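Uncharacterized protein DUF1470 (Jannaschia sp. CCS1, PDB 3H0N) is of unknown function but, with its ABATE domain and treble-clef zinc finger, possibly acts as a transcription regulator. Local coordinates at residues V19-T30 with A150-F158; L55-L66 with L121-C129. All coordinates share one frame; numbering follows the deposited sequence. Where two conformers were deposited one is given.

Contact 1: residues V19-T30 with A150-F158; sequences VNIATPGSRRGT and AHRCDRVYF. With NA (sodium ion), chain D; ZN (zinc ion), chain B.
Arg155 pushes its guanidinium against the end of helix 10-22 and the segment after it, where the carbonyl oxygens of Asn20, Thr23 and Ser26 receive it. Arg155 NH1 donates to Asn20 O at 2.8 Å, from above that carbonyl plane, and also to Thr23 O. Arg155 NH2 joins it there, 3.0 Å from Thr23 O, so one oxygen is gripped end-on by two nitrogens. NE donates to Ser26 O in a more bent bond, the oxygen tilted out of the guanidinium plane. The chain is bent at chi2 (-56°) and chi3 (87°), which folds the guanidinium back toward the Asn20 and Thr23 carbonyls and beside Asp154. These bonds fix its rotation, and the buried positive charge is probably balanced by Asp154, whose OD1 forms a salt bridge with Arg155 NH2 at 2.9 Å.

That same OD1 takes the Ser26 N-H from the opposite face of the carboxylate, in an almost straight bond of 176°. Ser26 O in turn accepts from Asp154 N as well as Arg155 NE, again from opposite faces. A water joins Asp154 OD2 to Pro24 O.

Next along, Asn20 pairs its side-chain amide with the backbone of Val156: Asn20 OD1 receives Val156 N on a lone pair at 2.9 Å, while ND2 donates to Val156 O. Val19 CG1 rests against Val156 CG2.

At the far end the type I' turn from Arg27 to Thr30 meets the zinc knuckle. Gly29 N bonds Arg152 O at 2.8 Å, and Arg28 N points straight at Cys153 SG, 3.3 Å away. This N-H to S bond is likely to ease the charge on a thiolate that also binds zinc, with Cys148, Cys169 and Cys173. The carbonyls of Ala150 and Cys153, with Cys148 O and waters, bind a sodium ion. Such a cysteine-bearing knuckle belongs to the treble-clef zinc finger.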
loop_
_atom_site.group_PDB
_atom_site.type_symbol
_atom_site.label_atom_id
_atom_site.label_comp_id
_atom_site.label_asym_id
_atom_site.label_seq_id
_atom_site.Cartn_x
_atom_site.Cartn_y
_atom_site.Cartn_z
ATOM N N VAL A 19 -10.387 -8.986 16.071
ATOM C CA VAL A 19 -11.029 -8.213 17.147
ATOM C C VAL A 19 -12.391 -8.800 17.459
ATOM O O VAL A 19 -12.771 -8.926 18.631
ATOM C CB VAL A 19 -11.103 -6.736 16.735
ATOM C CG1 VAL A 19 -12.139 -5.949 17.589
ATOM C CG2 VAL A 19 -9.682 -6.122 16.779
ATOM N N ASN A 20 -13.164 -9.189 16.432
ATOM C CA ASN A 20 -14.524 -9.651 16.664
ATOM C C ASN A 20 -14.558 -11.022 17.319
ATOM O O ASN A 20 -15.470 -11.327 18.078
ATOM C CB ASN A 20 -15.335 -9.573 15.387
ATOM C CG ASN A 20 -15.786 -8.151 15.090
ATOM O OD1 ASN A 20 -15.903 -7.339 16.006
ATOM N ND2 ASN A 20 -16.025 -7.849 13.823
ATOM N N ILE A 21 -13.539 -11.849 17.098
ATOM C CA ILE A 21 -13.415 -13.109 17.806
ATOM C C ILE A 21 -13.021 -12.873 19.268
ATOM O O ILE A 21 -13.675 -13.367 20.199
ATOM C CB ILE A 21 -12.336 -14.014 17.158
ATOM C CG1 ILE A 21 -12.814 -14.462 15.795
ATOM C CG2 ILE A 21 -12.055 -15.234 18.076
ATOM C CD1 ILE A 21 -11.663 -14.976 14.876
ATOM N N ALA A 22 -11.956 -12.133 19.488
ATOM C CA ALA A 22 -11.264 -12.188 20.754
ATOM C C ALA A 22 -11.716 -11.153 21.760
ATOM O O ALA A 22 -11.524 -11.342 22.972
ATOM C CB ALA A 22 -9.739 -12.101 20.553
ATOM N N THR A 23 -12.284 -10.030 21.308
ATOM C CA THR A 23 -12.556 -8.918 22.234
ATOM C C THR A 23 -13.825 -9.209 23.018
ATOM O O THR A 23 -14.872 -9.424 22.423
ATOM C CB THR A 23 -12.744 -7.622 21.489
ATOM O OG1 THR A 23 -11.565 -7.378 20.713
ATOM C CG2 THR A 23 -12.921 -6.478 22.463
ATOM N N PRO A 24 -13.779 -9.238 24.360
ATOM C CA PRO A 24 -15.012 -9.440 25.128
ATOM C C PRO A 24 -15.994 -8.309 24.908
ATOM O O PRO A 24 -15.592 -7.202 24.582
ATOM C CB PRO A 24 -14.523 -9.427 26.575
ATOM C CG PRO A 24 -13.069 -9.684 26.520
ATOM C CD PRO A 24 -12.596 -9.105 25.231
ATOM N N GLY A 25 -17.287 -8.573 25.036
ATOM C CA GLY A 25 -18.282 -7.530 24.907
ATOM C C GLY A 25 -19.609 -8.214 24.682
ATOM O O GLY A 25 -20.046 -9.037 25.470
ATOM N N SER A 26 -20.223 -7.884 23.567
ATOM C CA SER A 26 -21.436 -8.585 23.132
ATOM C C SER A 26 -21.369 -8.770 21.619
ATOM O O SER A 26 -20.723 -7.994 20.906
ATOM C CB SER A 26 -22.713 -7.845 23.561
ATOM O OG SER A 26 -22.807 -6.555 23.019
ATOM N N ARG A 27 -22.081 -9.791 21.151
ATOM C CA ARG A 27 -22.094 -10.165 19.747
ATOM C C ARG A 27 -23.490 -10.601 19.341
ATOM O O ARG A 27 -24.050 -11.525 19.909
ATOM C CB ARG A 27 -21.087 -11.277 19.503
ATOM C CG ARG A 27 -21.137 -11.819 18.078
ATOM C CD ARG A 27 -20.129 -12.938 17.897
ATOM N NE ARG A 27 -20.157 -13.542 16.553
ATOM C CZ ARG A 27 -21.029 -14.450 16.140
ATOM N NH1 ARG A 27 -22.006 -14.910 16.916
ATOM N NH2 ARG A 27 -20.905 -14.918 14.897
ATOM N N ARG A 28 -24.106 -9.862 18.425
ATOM C CA ARG A 28 -25.391 -10.274 17.856
ATOM C C ARG A 28 -26.457 -10.505 18.907
ATOM O O ARG A 28 -27.276 -11.399 18.767
ATOM C CB ARG A 28 -25.165 -11.499 16.962
ATOM C CG ARG A 28 -24.228 -11.196 15.775
ATOM C CD ARG A 28 -24.040 -12.403 14.900
ATOM N NE ARG A 28 -23.085 -12.139 13.848
ATOM C CZ ARG A 28 -22.860 -12.953 12.817
ATOM N NH1 ARG A 28 -23.570 -14.077 12.691
ATOM N NH2 ARG A 28 -21.951 -12.622 11.914
ATOM N N GLY A 29 -26.466 -9.669 19.936
ATOM C CA GLY A 29 -27.501 -9.652 20.955
ATOM C C GLY A 29 -27.208 -10.426 22.225
ATOM O O GLY A 29 -28.021 -10.403 23.150
ATOM N N THR A 30 -26.055 -11.079 22.274
ATOM C CA THR A 30 -25.652 -11.984 23.357
ATOM C C THR A 30 -24.292 -11.563 23.935
ATOM O O THR A 30 -23.387 -11.224 23.187
ATOM C CB THR A 30 -25.518 -13.452 22.756
ATOM O OG1 THR A 30 -26.779 -13.797 22.163
ATOM C CG2 THR A 30 -25.152 -14.497 23.866
ATOM N N ALA A 150 -26.670 -2.375 16.890
ATOM C CA ALA A 150 -27.705 -3.242 17.419
ATOM C C ALA A 150 -27.583 -3.354 18.938
ATOM O O ALA A 150 -26.510 -3.169 19.509
ATOM C CB ALA A 150 -27.630 -4.656 16.762
ATOM N N HIS A 151 -28.694 -3.687 19.566
ATOM C CA HIS A 151 -28.716 -3.930 21.005
ATOM C C HIS A 151 -27.845 -5.106 21.368
ATOM O O HIS A 151 -27.901 -6.207 20.753
ATOM C CB HIS A 151 -30.165 -4.170 21.439
ATOM C CG HIS A 151 -30.340 -4.546 22.890
ATOM N ND1 HIS A 151 -30.190 -3.624 23.902
ATOM C CD2 HIS A 151 -30.679 -5.718 23.486
ATOM C CE1 HIS A 151 -30.447 -4.222 25.059
ATOM N NE2 HIS A 151 -30.747 -5.483 24.840
ATOM N N ARG A 152 -27.027 -4.920 22.411
ATOM C CA ARG A 152 -26.090 -5.952 22.841
ATOM C C ARG A 152 -25.286 -6.527 21.667
ATOM O O ARG A 152 -25.131 -7.750 21.483
ATOM C CB ARG A 152 -26.769 -7.041 23.673
ATOM C CG ARG A 152 -27.164 -6.566 25.018
ATOM C CD ARG A 152 -27.730 -7.677 25.860
ATOM N NE ARG A 152 -28.076 -7.150 27.161
ATOM C CZ ARG A 152 -28.525 -7.860 28.177
ATOM N NH1 ARG A 152 -28.709 -9.160 28.054
ATOM N NH2 ARG A 152 -28.762 -7.244 29.317
ATOM N N CYS A 153 -24.746 -5.599 20.883
ATOM C CA CYS A 153 -23.671 -5.955 19.962
ATOM C C CYS A 153 -22.678 -4.836 19.915
ATOM O O CYS A 153 -23.057 -3.723 19.529
ATOM C CB CYS A 153 -24.194 -6.231 18.583
ATOM S SG CYS A 153 -22.908 -6.923 17.490
ATOM N N ASP A 154 -21.439 -5.092 20.309
ATOM C CA ASP A 154 -20.366 -4.104 20.102
ATOM C C ASP A 154 -19.256 -4.584 19.194
ATOM O O ASP A 154 -18.111 -4.118 19.264
ATOM C CB ASP A 154 -19.841 -3.565 21.422
ATOM C CG ASP A 154 -19.041 -4.558 22.203
ATOM O OD1 ASP A 154 -19.031 -5.751 21.918
ATOM O OD2 ASP A 154 -18.386 -4.098 23.161
ATOM N N ARG A 155 -19.622 -5.453 18.282
ATOM C CA ARG A 155 -18.685 -5.869 17.259
ATOM C C ARG A 155 -18.373 -4.697 16.333
ATOM O O ARG A 155 -19.177 -3.791 16.121
ATOM C CB ARG A 155 -19.220 -7.052 16.466
ATOM C CG ARG A 155 -19.513 -8.299 17.255
ATOM C CD ARG A 155 -18.354 -8.842 18.046
ATOM N NE ARG A 155 -18.245 -8.247 19.358
ATOM C CZ ARG A 155 -17.226 -8.464 20.200
ATOM N NH1 ARG A 155 -16.228 -9.278 19.899
ATOM N NH2 ARG A 155 -17.210 -7.883 21.401
ATOM N N VAL A 156 -17.172 -4.754 15.782
ATOM C CA VAL A 156 -16.664 -3.704 14.892
ATOM C C VAL A 156 -16.909 -4.077 13.430
ATOM O O VAL A 156 -17.074 -5.240 13.064
ATOM C CB VAL A 156 -15.159 -3.411 15.118
ATOM C CG1 VAL A 156 -14.906 -2.974 16.561
ATOM C CG2 VAL A 156 -14.264 -4.554 14.714
ATOM N N TYR A 157 -16.906 -3.042 12.590
ATOM C CA TYR A 157 -17.043 -3.267 11.160
ATOM C C TYR A 157 -16.388 -2.136 10.409
ATOM O O TYR A 157 -16.146 -1.056 10.943
ATOM C CB TYR A 157 -18.532 -3.449 10.759
ATOM C CG TYR A 157 -19.380 -2.236 10.942
ATOM C CD1 TYR A 157 -19.942 -1.952 12.201
ATOM C CD2 TYR A 157 -19.644 -1.341 9.912
ATOM C CE1 TYR A 157 -20.711 -0.833 12.386
ATOM C CE2 TYR A 157 -20.444 -0.240 10.095
ATOM C CZ TYR A 157 -20.936 0.042 11.352
ATOM O OH TYR A 157 -21.722 1.160 11.558
ATOM N N PHE A 158 -16.061 -2.424 9.151
ATOM C CA PHE A 158 -15.591 -1.410 8.217
ATOM C C PHE A 158 -16.637 -1.337 7.113
ATOM O O PHE A 158 -16.938 -2.320 6.447
ATOM C CB PHE A 158 -14.221 -1.750 7.636
ATOM C CG PHE A 158 -13.696 -0.713 6.699
ATOM C CD1 PHE A 158 -14.022 -0.780 5.368
ATOM C CD2 PHE A 158 -12.931 0.347 7.128
ATOM C CE1 PHE A 158 -13.588 0.214 4.465
ATOM C CE2 PHE A 158 -12.461 1.300 6.254
ATOM C CZ PHE A 158 -12.809 1.226 4.911
HETATM NA NA NA D . -24.464 -1.939 19.799
HETATM ZN ZN ZN B . -23.808 -6.473 15.387
HETATM O O HOH W 1 -15.905 -4.706 23.290
HETATM O O HOH W 2 -28.735 -11.009 25.809
HETATM O O HOH W 3 -24.536 -2.625 22.086
HETATM O O HOH W 4 -22.422 -0.807 21.261
HETATM O O HOH W 5 -25.748 -0.051 20.257
#

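Contact 2: residues L55-L66 with L121-C129; sequences LGDDHVEGFVEL and LVPMWTAIC
Leu121 and Val122, in the first turn of helix 121-138, pack against His59, Gly62 and Phe63 of helix 58-78. The two helices run nearly parallel, their short segments crossing at -22° with axes 9.9 Å apart, as neighbours in the helical part of the ABATE domain.

In one of its two conformers, Leu121 sets CD2 over a face of the His59 ring in a CH-pi contact and at the edge of the Phe63 ring. The imidazole itself is steadied by Gly56 N, which donates to His59 ND1. With an alanine at His59 the ring is gone, which is likely to leave Gly56 N without its side-chain acceptor, Val122 CG2 without its neighbour and, in the conformer described, Leu121 without its flat support.

Val122 CG1 lies against Gly62 CA and O, and a CB on that glycine would run into Val122 CG2. Farther along, Phe63 CE1 touches Trp125 CB, the rings lying oblique to each other; the indole NH is taken by Ser51.

Leu66 can be followed outward. Its CB points toward helix 121-138, and CG, anti to the backbone N (chi1 178°), carries both methyls to Thr126. Leu66 CD2 lies 4.0 Å from Thr126 N and 4.5 Å from Cys129 SG. Leu66 CD1 touches Thr126 CG2 and rests 3.7 Å from Thr126 OG1, a hydroxyl that donates back to Val122 O.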
loop_
_atom_site.group_PDB
_atom_site.type_symbol
_atom_site.label_atom_id
_atom_site.label_comp_id
_atom_site.label_asym_id
_atom_site.label_seq_id
_atom_site.Cartn_x
_atom_site.Cartn_y
_atom_site.Cartn_z
ATOM N N LEU A 55 0.982 -22.884 12.911
ATOM C CA LEU A 55 0.258 -22.470 14.101
ATOM C C LEU A 55 0.400 -23.497 15.237
ATOM O O LEU A 55 0.317 -24.700 15.035
ATOM C CB LEU A 55 -1.239 -22.324 13.763
ATOM C CG LEU A 55 -1.665 -20.951 13.290
ATOM C CD1 LEU A 55 -3.138 -21.003 12.711
ATOM C CD2 LEU A 55 -1.557 -19.928 14.417
ATOM N N GLY A 56 0.533 -22.987 16.455
ATOM C CA GLY A 56 0.502 -23.779 17.665
ATOM C C GLY A 56 -0.238 -23.042 18.772
ATOM O O GLY A 56 -0.510 -21.858 18.654
ATOM N N ASP A 57 -0.492 -23.760 19.873
ATOM C CA ASP A 57 -1.217 -23.164 21.007
ATOM C C ASP A 57 -0.437 -22.000 21.591
ATOM O O ASP A 57 -1.023 -21.097 22.203
ATOM C CB ASP A 57 -1.537 -24.171 22.101
ATOM C CG ASP A 57 -2.676 -25.115 21.734
ATOM O OD1 ASP A 57 -3.364 -24.923 20.722
ATOM O OD2 ASP A 57 -2.901 -26.066 22.508
ATOM N N ASP A 58 0.876 -21.973 21.404
ATOM C CA ASP A 58 1.698 -20.845 21.886
ATOM C C ASP A 58 1.362 -19.508 21.215
ATOM O O ASP A 58 1.655 -18.444 21.760
ATOM C CB ASP A 58 3.182 -21.136 21.725
ATOM C CG ASP A 58 3.569 -21.527 20.291
ATOM O OD1 ASP A 58 3.007 -22.515 19.759
ATOM O OD2 ASP A 58 4.489 -20.880 19.759
ATOM N N HIS A 59 0.688 -19.544 20.069
ATOM C CA HIS A 59 0.315 -18.327 19.376
ATOM C C HIS A 59 -0.948 -17.698 19.898
ATOM O O HIS A 59 -1.232 -16.515 19.607
ATOM C CB HIS A 59 0.150 -18.604 17.879
ATOM C CG HIS A 59 1.429 -19.029 17.255
ATOM N ND1 HIS A 59 1.573 -20.208 16.547
ATOM C CD2 HIS A 59 2.648 -18.464 17.313
ATOM C CE1 HIS A 59 2.840 -20.321 16.173
ATOM N NE2 HIS A 59 3.518 -19.280 16.631
ATOM N N VAL A 60 -1.744 -18.433 20.671
ATOM C CA VAL A 60 -3.026 -17.905 21.125
ATOM C C VAL A 60 -2.814 -16.623 21.957
ATOM O O VAL A 60 -3.454 -15.602 21.669
ATOM C CB VAL A 60 -3.783 -18.955 21.939
ATOM C CG1 VAL A 60 -4.973 -18.312 22.700
ATOM C CG2 VAL A 60 -4.242 -20.098 21.009
ATOM N N GLU A 61 -1.885 -16.639 22.927
ATOM C CA GLU A 61 -1.656 -15.457 23.789
ATOM C C GLU A 61 -1.245 -14.254 22.959
ATOM O O GLU A 61 -1.734 -13.127 23.187
ATOM C CB GLU A 61 -0.622 -15.739 24.872
ATOM C CG GLU A 61 -0.384 -14.549 25.801
ATOM C CD GLU A 61 0.590 -14.878 26.944
ATOM O OE1 GLU A 61 0.188 -15.622 27.856
ATOM O OE2 GLU A 61 1.752 -14.395 26.914
ATOM N N GLY A 62 -0.408 -14.466 21.948
ATOM C CA GLY A 62 0.020 -13.381 21.105
ATOM C C GLY A 62 -1.121 -12.774 20.303
ATOM O O GLY A 62 -1.207 -11.545 20.132
ATOM N N PHE A 63 -2.005 -13.624 19.763
ATOM C CA PHE A 63 -3.153 -13.116 19.036
ATOM C C PHE A 63 -4.183 -12.423 19.947
ATOM O O PHE A 63 -4.803 -11.462 19.512
ATOM C CB PHE A 63 -3.772 -14.218 18.166
ATOM C CG PHE A 63 -3.082 -14.388 16.869
ATOM C CD1 PHE A 63 -3.395 -13.575 15.796
ATOM C CD2 PHE A 63 -2.091 -15.316 16.714
ATOM C CE1 PHE A 63 -2.725 -13.729 14.568
ATOM C CE2 PHE A 63 -1.441 -15.464 15.495
ATOM C CZ PHE A 63 -1.780 -14.650 14.443
ATOM N N VAL A 64 -4.351 -12.917 21.165
ATOM C CA VAL A 64 -5.230 -12.210 22.125
ATOM C C VAL A 64 -4.688 -10.808 22.409
ATOM O O VAL A 64 -5.454 -9.833 22.432
ATOM C CB VAL A 64 -5.430 -13.062 23.408
ATOM C CG1 VAL A 64 -6.096 -12.210 24.547
ATOM C CG2 VAL A 64 -6.286 -14.273 23.063
ATOM N N GLU A 65 -3.372 -10.688 22.609
ATOM C CA GLU A 65 -2.771 -9.385 22.832
ATOM C C GLU A 65 -2.875 -8.483 21.611
ATOM O O GLU A 65 -3.194 -7.288 21.720
ATOM C CB GLU A 65 -1.327 -9.525 23.261
ATOM C CG GLU A 65 -0.578 -8.205 23.494
ATOM C CD GLU A 65 -1.156 -7.240 24.563
ATOM O OE1 GLU A 65 -2.128 -7.562 25.296
ATOM O OE2 GLU A 65 -0.589 -6.120 24.666
ATOM N N LEU A 66 -2.636 -9.054 20.433
ATOM C CA LEU A 66 -2.796 -8.289 19.184
ATOM C C LEU A 66 -4.227 -7.761 19.070
ATOM O O LEU A 66 -4.443 -6.599 18.740
ATOM C CB LEU A 66 -2.417 -9.145 17.970
ATOM C CG LEU A 66 -2.586 -8.463 16.627
ATOM C CD1 LEU A 66 -1.787 -7.150 16.514
ATOM C CD2 LEU A 66 -2.189 -9.448 15.511
ATOM N N LEU A 121 5.664 -15.547 13.402
ATOM C CA LEU A 121 4.244 -15.622 13.048
ATOM C C LEU A 121 3.382 -14.501 13.654
ATOM O O LEU A 121 2.644 -13.839 12.946
ATOM C CB LEU A 121 3.687 -17.023 13.404
ATOM C CG LEU A 121 2.297 -17.378 12.842
ATOM C CD1 LEU A 121 2.136 -18.886 12.614
ATOM C CD2 LEU A 121 1.210 -16.871 13.765
ATOM N N VAL A 122 3.454 -14.302 14.967
ATOM C CA VAL A 122 2.735 -13.197 15.592
ATOM C C VAL A 122 3.302 -11.825 15.178
ATOM O O VAL A 122 2.526 -10.918 14.837
ATOM C CB VAL A 122 2.605 -13.377 17.118
ATOM C CG1 VAL A 122 2.037 -12.104 17.779
ATOM C CG2 VAL A 122 1.717 -14.560 17.427
ATOM N N PRO A 123 4.629 -11.662 15.125
ATOM C CA PRO A 123 5.140 -10.400 14.558
ATOM C C PRO A 123 4.705 -10.124 13.126
ATOM O O PRO A 123 4.394 -8.987 12.792
ATOM C CB PRO A 123 6.652 -10.574 14.673
ATOM C CG PRO A 123 6.814 -11.404 15.896
ATOM C CD PRO A 123 5.706 -12.425 15.800
HETATM N N MSE A 124 4.664 -11.157 12.286
HETATM C CA MSE A 124 4.209 -10.996 10.902
HETATM C C MSE A 124 2.777 -10.468 10.850
HETATM O O MSE A 124 2.480 -9.504 10.132
HETATM C CB MSE A 124 4.288 -12.316 10.106
HETATM C CG MSE A 124 3.419 -12.367 8.850
HETATM SE SE MSE A 124 3.434 -14.208 8.164
HETATM C CE MSE A 124 2.106 -14.115 6.784
ATOM N N TRP A 125 1.886 -11.134 11.580
ATOM C CA TRP A 125 0.463 -10.744 11.560
ATOM C C TRP A 125 0.243 -9.397 12.224
ATOM O O TRP A 125 -0.609 -8.647 11.765
ATOM C CB TRP A 125 -0.422 -11.874 12.103
ATOM C CG TRP A 125 -0.587 -12.934 11.059
ATOM C CD1 TRP A 125 0.044 -14.116 10.992
ATOM C CD2 TRP A 125 -1.339 -12.791 9.853
ATOM N NE1 TRP A 125 -0.306 -14.773 9.813
ATOM C CE2 TRP A 125 -1.147 -13.965 9.097
ATOM C CE3 TRP A 125 -2.168 -11.789 9.351
ATOM C CZ2 TRP A 125 -1.749 -14.154 7.842
ATOM C CZ3 TRP A 125 -2.754 -11.986 8.109
ATOM C CH2 TRP A 125 -2.545 -13.139 7.379
ATOM N N THR A 126 1.055 -9.041 13.211
ATOM C CA THR A 126 1.016 -7.714 13.789
ATOM C C THR A 126 1.345 -6.671 12.743
ATOM O O THR A 126 0.627 -5.667 12.611
ATOM C CB THR A 126 1.954 -7.596 14.995
ATOM O OG1 THR A 126 1.558 -8.555 15.981
ATOM C CG2 THR A 126 1.857 -6.198 15.599
ATOM N N ALA A 127 2.405 -6.873 11.965
ATOM C CA ALA A 127 2.767 -5.934 10.914
ATOM C C ALA A 127 1.729 -5.840 9.829
ATOM O O ALA A 127 1.438 -4.732 9.332
ATOM C CB ALA A 127 4.145 -6.348 10.306
ATOM N N ILE A 128 1.184 -6.979 9.412
ATOM C CA ILE A 128 0.181 -7.001 8.354
ATOM C C ILE A 128 -1.053 -6.226 8.791
ATOM O O ILE A 128 -1.606 -5.394 8.045
ATOM C CB ILE A 128 -0.198 -8.435 7.993
ATOM C CG1 ILE A 128 0.989 -9.135 7.277
ATOM C CG2 ILE A 128 -1.401 -8.490 7.033
ATOM C CD1 ILE A 128 0.808 -10.647 7.115
ATOM N N CYS A 129 -1.501 -6.522 9.990
ATOM C CA CYS A 129 -2.712 -5.874 10.508
ATOM C C CYS A 129 -2.500 -4.390 10.712
ATOM O O CYS A 129 -3.350 -3.578 10.330
ATOM C CB CYS A 129 -3.169 -6.533 11.804
ATOM S SG CYS A 129 -3.861 -8.198 11.563
#

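Overall arrangement
Contact 2 is nested within the chain loop that contact 1 closes: the order is 19-30, 55-66, 121-129, 150-158. Their centres lie 21 Å apart, and the nearest atoms, about 5 Å apart, do not touch. Helix 10-22 and helix 58-78 bring them together. The former ends inside contact 1, while its Leu18 and Val14 pack on Leu66 and Trp125 of contact 2; the latter contributes its early turns to contact 2 and later covers Val19 and Thr23 with Leu70 and His71. Contact 2 thus joins two helices within the putative regulator region, whereas contact 1 packs the zinc finger against the end of helix 10-22 and its following hairpin.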